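Local coordinates for protein esterase LipW (Mycobacterium marinum, PDB 3QH4) that probably acts as a serine esterase of the alpha/beta-hydrolase fold, with a strict choice of substrate, at residues Asp104-Leu109 and Leu293-Thr298. Sequence-based numbering, arbitrary orientation.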
ATOM      1  N   ASP A 104       3.978   0.970   7.909  1.00  6.02           N
ATOM      2  CA  ASP A 104       2.751   0.182   7.868  1.00  5.51           C
ATOM      3  C   ASP A 104       2.938  -1.115   8.653  1.00  5.70           C
ATOM      4  O   ASP A 104       2.344  -2.154   8.336  1.00  5.80           O
ATOM      5  CB  ASP A 104       2.397  -0.148   6.410  1.00  5.32           C
ATOM      6  CG  ASP A 104       1.782   1.037   5.674  1.00  7.81           C
ATOM      7  OD1 ASP A 104       1.458   2.060   6.319  1.00  9.87           O
ATOM      8  OD2 ASP A 104       1.565   0.887   4.459  1.00  6.54           O
ATOM      9  N   HIS A 105       3.782  -1.057   9.684  1.00  5.09           N
ATOM     10  CA  HIS A 105       4.006  -2.251  10.542  1.00  5.84           C
ATOM     11  C   HIS A 105       2.676  -2.793  11.119  1.00  5.17           C
ATOM     12  O   HIS A 105       2.455  -3.998  11.091  1.00  6.61           O
ATOM     13  CB  HIS A 105       5.000  -1.855  11.634  1.00  5.57           C
ATOM     14  CG  HIS A 105       5.409  -2.960  12.564  1.00  7.36           C
ATOM     15  ND1 HIS A 105       6.219  -4.011  12.178  1.00  6.71           N
ATOM     16  CD2 HIS A 105       5.194  -3.117  13.891  1.00  7.37           C
ATOM     17  CE1 HIS A 105       6.439  -4.796  13.221  1.00  7.07           C
ATOM     18  NE2 HIS A 105       5.843  -4.269  14.276  1.00  7.71           N
ATOM     19  N   ARG A 106       1.809  -1.910  11.606  1.00  6.51           N
ATOM     20  CA  ARG A 106       0.531  -2.355  12.175  1.00  6.42           C
ATOM     21  C   ARG A 106      -0.282  -3.100  11.108  1.00  6.37           C
ATOM     22  O   ARG A 106      -0.813  -4.173  11.370  1.00  6.44           O
ATOM     23  CB  ARG A 106      -0.270  -1.182  12.735  1.00  6.51           C
ATOM     24  CG  ARG A 106      -1.618  -1.595  13.357  1.00  5.40           C
ATOM     25  CD  ARG A 106      -1.470  -2.529  14.562  1.00  7.14           C
ATOM     26  NE  ARG A 106      -2.770  -2.759  15.222  1.00  8.37           N
ATOM     27  CZ  ARG A 106      -3.322  -1.949  16.121  1.00  9.01           C
ATOM     28  NH1 ARG A 106      -2.723  -0.799  16.481  1.00  8.88           N
ATOM     29  NH2 ARG A 106      -4.510  -2.275  16.644  1.00 10.25           N
ATOM     30  N   GLN A 107      -0.393  -2.509   9.909  1.00  5.13           N
ATOM     31  CA  GLN A 107      -1.122  -3.149   8.824  1.00  5.49           C
ATOM     32  C   GLN A 107      -0.593  -4.558   8.544  1.00  5.59           C
ATOM     33  O   GLN A 107      -1.378  -5.491   8.331  1.00  5.77           O
ATOM     34  CB  GLN A 107      -1.061  -2.250   7.574  1.00  5.60           C
ATOM     35  CG  GLN A 107      -1.518  -2.883   6.208  1.00  7.53           C
ATOM     36  CD  GLN A 107      -3.050  -3.064   6.103  1.00  6.93           C
ATOM     37  OE1 GLN A 107      -3.737  -2.258   5.463  1.00 10.43           O
ATOM     38  NE2 GLN A 107      -3.566  -4.134   6.694  1.00  9.39           N
ATOM     39  N   CYS A 108       0.741  -4.704   8.540  1.00  5.24           N
ATOM     40  CA  CYS A 108       1.371  -5.991   8.234  1.00  5.41           C
ATOM     41  C   CYS A 108       1.032  -7.001   9.323  1.00  4.94           C
ATOM     42  O   CYS A 108       0.736  -8.164   9.009  1.00  6.19           O
ATOM     43  CB  CYS A 108       2.897  -5.850   8.063  1.00  4.83           C
ATOM     44  SG  CYS A 108       3.326  -4.997   6.513  1.00  6.79           S
ATOM     45  N   LEU A 109       1.081  -6.571  10.585  1.00  6.05           N
ATOM     46  CA  LEU A 109       0.781  -7.462  11.698  1.00  6.29           C
ATOM     47  C   LEU A 109      -0.659  -7.958  11.588  1.00  6.79           C
ATOM     48  O   LEU A 109      -0.963  -9.131  11.864  1.00  7.76           O
ATOM     49  CB  LEU A 109       0.982  -6.768  13.052  1.00  6.75           C
ATOM     50  CG  LEU A 109       2.455  -6.464  13.380  1.00  7.07           C
ATOM     51  CD1 LEU A 109       2.465  -5.451  14.517  1.00  8.51           C
ATOM     52  CD2 LEU A 109       3.269  -7.736  13.736  1.00  7.57           C
ATOM     53  N   LEU A 293      -4.225   6.587  11.211  1.00  8.03           N
ATOM     54  CA  LEU A 293      -4.565   7.639  12.170  1.00  9.65           C
ATOM     55  C   LEU A 293      -5.245   7.095  13.422  1.00  9.39           C
ATOM     56  O   LEU A 293      -4.973   7.581  14.528  1.00 10.07           O
ATOM     57  CB  LEU A 293      -5.450   8.730  11.533  1.00  9.09           C
ATOM     58  CG  LEU A 293      -4.775   9.598  10.446  1.00 11.52           C
ATOM     59  CD1 LEU A 293      -5.813  10.235   9.512  1.00 15.01           C
ATOM     60  CD2 LEU A 293      -3.877  10.692  11.065  1.00 15.08           C
ATOM     61  N   LEU A 294      -6.105   6.093  13.238  1.00  8.64           N
ATOM     62  CA  LEU A 294      -6.916   5.565  14.343  1.00  9.38           C
ATOM     63  C   LEU A 294      -7.056   4.059  14.217  1.00  8.85           C
ATOM     64  O   LEU A 294      -8.120   3.575  13.879  1.00  7.51           O
ATOM     65  CB  LEU A 294      -8.319   6.185  14.314  1.00  9.77           C
ATOM     66  CG  LEU A 294      -8.673   7.451  15.058  1.00 15.49           C
ATOM     67  CD1 LEU A 294     -10.197   7.634  15.131  1.00 14.67           C
ATOM     68  CD2 LEU A 294      -8.055   7.470  16.480  1.00 14.99           C
ATOM     69  N   PRO A 295      -5.981   3.301  14.497  1.00  8.26           N
ATOM     70  CA  PRO A 295      -6.095   1.862  14.184  1.00  8.56           C
ATOM     71  C   PRO A 295      -7.080   1.103  15.079  1.00  8.51           C
ATOM     72  O   PRO A 295      -7.533   0.015  14.702  1.00  9.72           O
ATOM     73  CB  PRO A 295      -4.672   1.326  14.368  1.00  8.84           C
ATOM     74  CG  PRO A 295      -3.904   2.394  15.026  1.00 11.50           C
ATOM     75  CD  PRO A 295      -4.617   3.711  14.854  1.00  9.05           C
ATOM     76  N   GLU A 296      -7.457   1.681  16.226  1.00  7.97           N
ATOM     77  CA  GLU A 296      -8.428   0.992  17.098  1.00  8.85           C
ATOM     78  C   GLU A 296      -9.897   1.337  16.790  1.00  8.25           C
ATOM     79  O   GLU A 296     -10.817   0.770  17.364  1.00  8.84           O
ATOM     80  CB  GLU A 296      -8.145   1.287  18.584  1.00  9.41           C
ATOM     81  CG  GLU A 296      -6.702   1.413  18.964  1.00 12.38           C
ATOM     82  CD  GLU A 296      -5.861   0.199  18.657  1.00 18.54           C
ATOM     83  OE1 GLU A 296      -6.409  -0.915  18.533  1.00 19.74           O
ATOM     84  OE2 GLU A 296      -4.628   0.386  18.548  1.00 21.61           O
ATOM     85  N   TRP A 297     -10.112   2.293  15.901  1.00  7.55           N
ATOM     86  CA  TRP A 297     -11.441   2.725  15.585  1.00  7.07           C
ATOM     87  C   TRP A 297     -12.212   1.569  14.958  1.00  7.00           C
ATOM     88  O   TRP A 297     -11.653   0.781  14.224  1.00  5.85           O
ATOM     89  CB  TRP A 297     -11.316   3.895  14.603  1.00  6.95           C
ATOM     90  CG  TRP A 297     -12.591   4.520  14.081  1.00  5.86           C
ATOM     91  CD1 TRP A 297     -13.772   4.705  14.755  1.00  6.32           C
ATOM     92  CD2 TRP A 297     -12.743   5.153  12.816  1.00  5.98           C
ATOM     93  NE1 TRP A 297     -14.678   5.336  13.935  1.00  6.56           N
ATOM     94  CE2 TRP A 297     -14.066   5.635  12.747  1.00  6.15           C
ATOM     95  CE3 TRP A 297     -11.900   5.295  11.687  1.00  7.26           C
ATOM     96  CZ2 TRP A 297     -14.578   6.276  11.613  1.00  7.99           C
ATOM     97  CZ3 TRP A 297     -12.397   5.932  10.567  1.00  6.34           C
ATOM     98  CH2 TRP A 297     -13.745   6.416  10.537  1.00  5.21           C
ATOM     99  N   THR A 298     -13.497   1.462  15.273  1.00  6.98           N
ATOM    100  CA  THR A 298     -14.318   0.372  14.712  1.00  7.59           C
ATOM    101  C   THR A 298     -14.177   0.308  13.174  1.00  7.01           C
ATOM    102  O   THR A 298     -14.121  -0.765  12.603  1.00  6.70           O
ATOM    103  CB  THR A 298     -15.805   0.498  15.108  1.00  8.95           C
ATOM    104  OG1 THR A 298     -16.225   1.866  14.991  1.00 11.85           O
ATOM    105  CG2 THR A 298     -15.992   0.050  16.543  1.00 10.15           C
TER
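E296 OE2 takes two bonds from the guanidinium of R106: one from NH1 at 3.1 Å and a weak one from NH2 at 3.3 Å. The shortest link of this surface salt bridge, R106 NH2 to E296 OE1, measures 3.0 Å. Together they form an end-on bidentate arginine-carboxylate pair, which in this alpha/beta-hydrolase fold ties the first turn of helix 105-115 to the loop joining helix 290-293 to helix 298-315. In the two stronger bonds NH1 meets OE2 and NH2 meets OE1, with the weak NH2 to OE2 bond crossing between them. Both oxygens lie practically within the guanidinium plane, while the nitrogens approach their syn sides from clearly outside the carboxylate plane. The two planes are turned 31° against each other, so the fork is twisted rather than flat. The N-H...O angle of the NH2 to OE1 bond, 158°, leaves it moderately bent. R106 reaches across with CG anti to the backbone N (chi1 -179°) and a bend at chi2, whereas E296 folds at chi2 to bring its carboxylate back to the arginine. P295 and E296 are the middle residues of a type I turn from L294 to W297, closed by W297 N to L294 O at 3.1 Å; P295 faces the helix, and E296 reaches it by the fold of its side chain. The remaining guanidinium nitrogen, NE, is salt-bridged to E110 OE2 one turn further along; this second carboxylate probably helps fix the rotation of the group and balance its charge. P295 supplies the apolar part: its CB lies over one guanidinium face, 3.6 Å from R106 NH1, with CG almost as close to the same nitrogen.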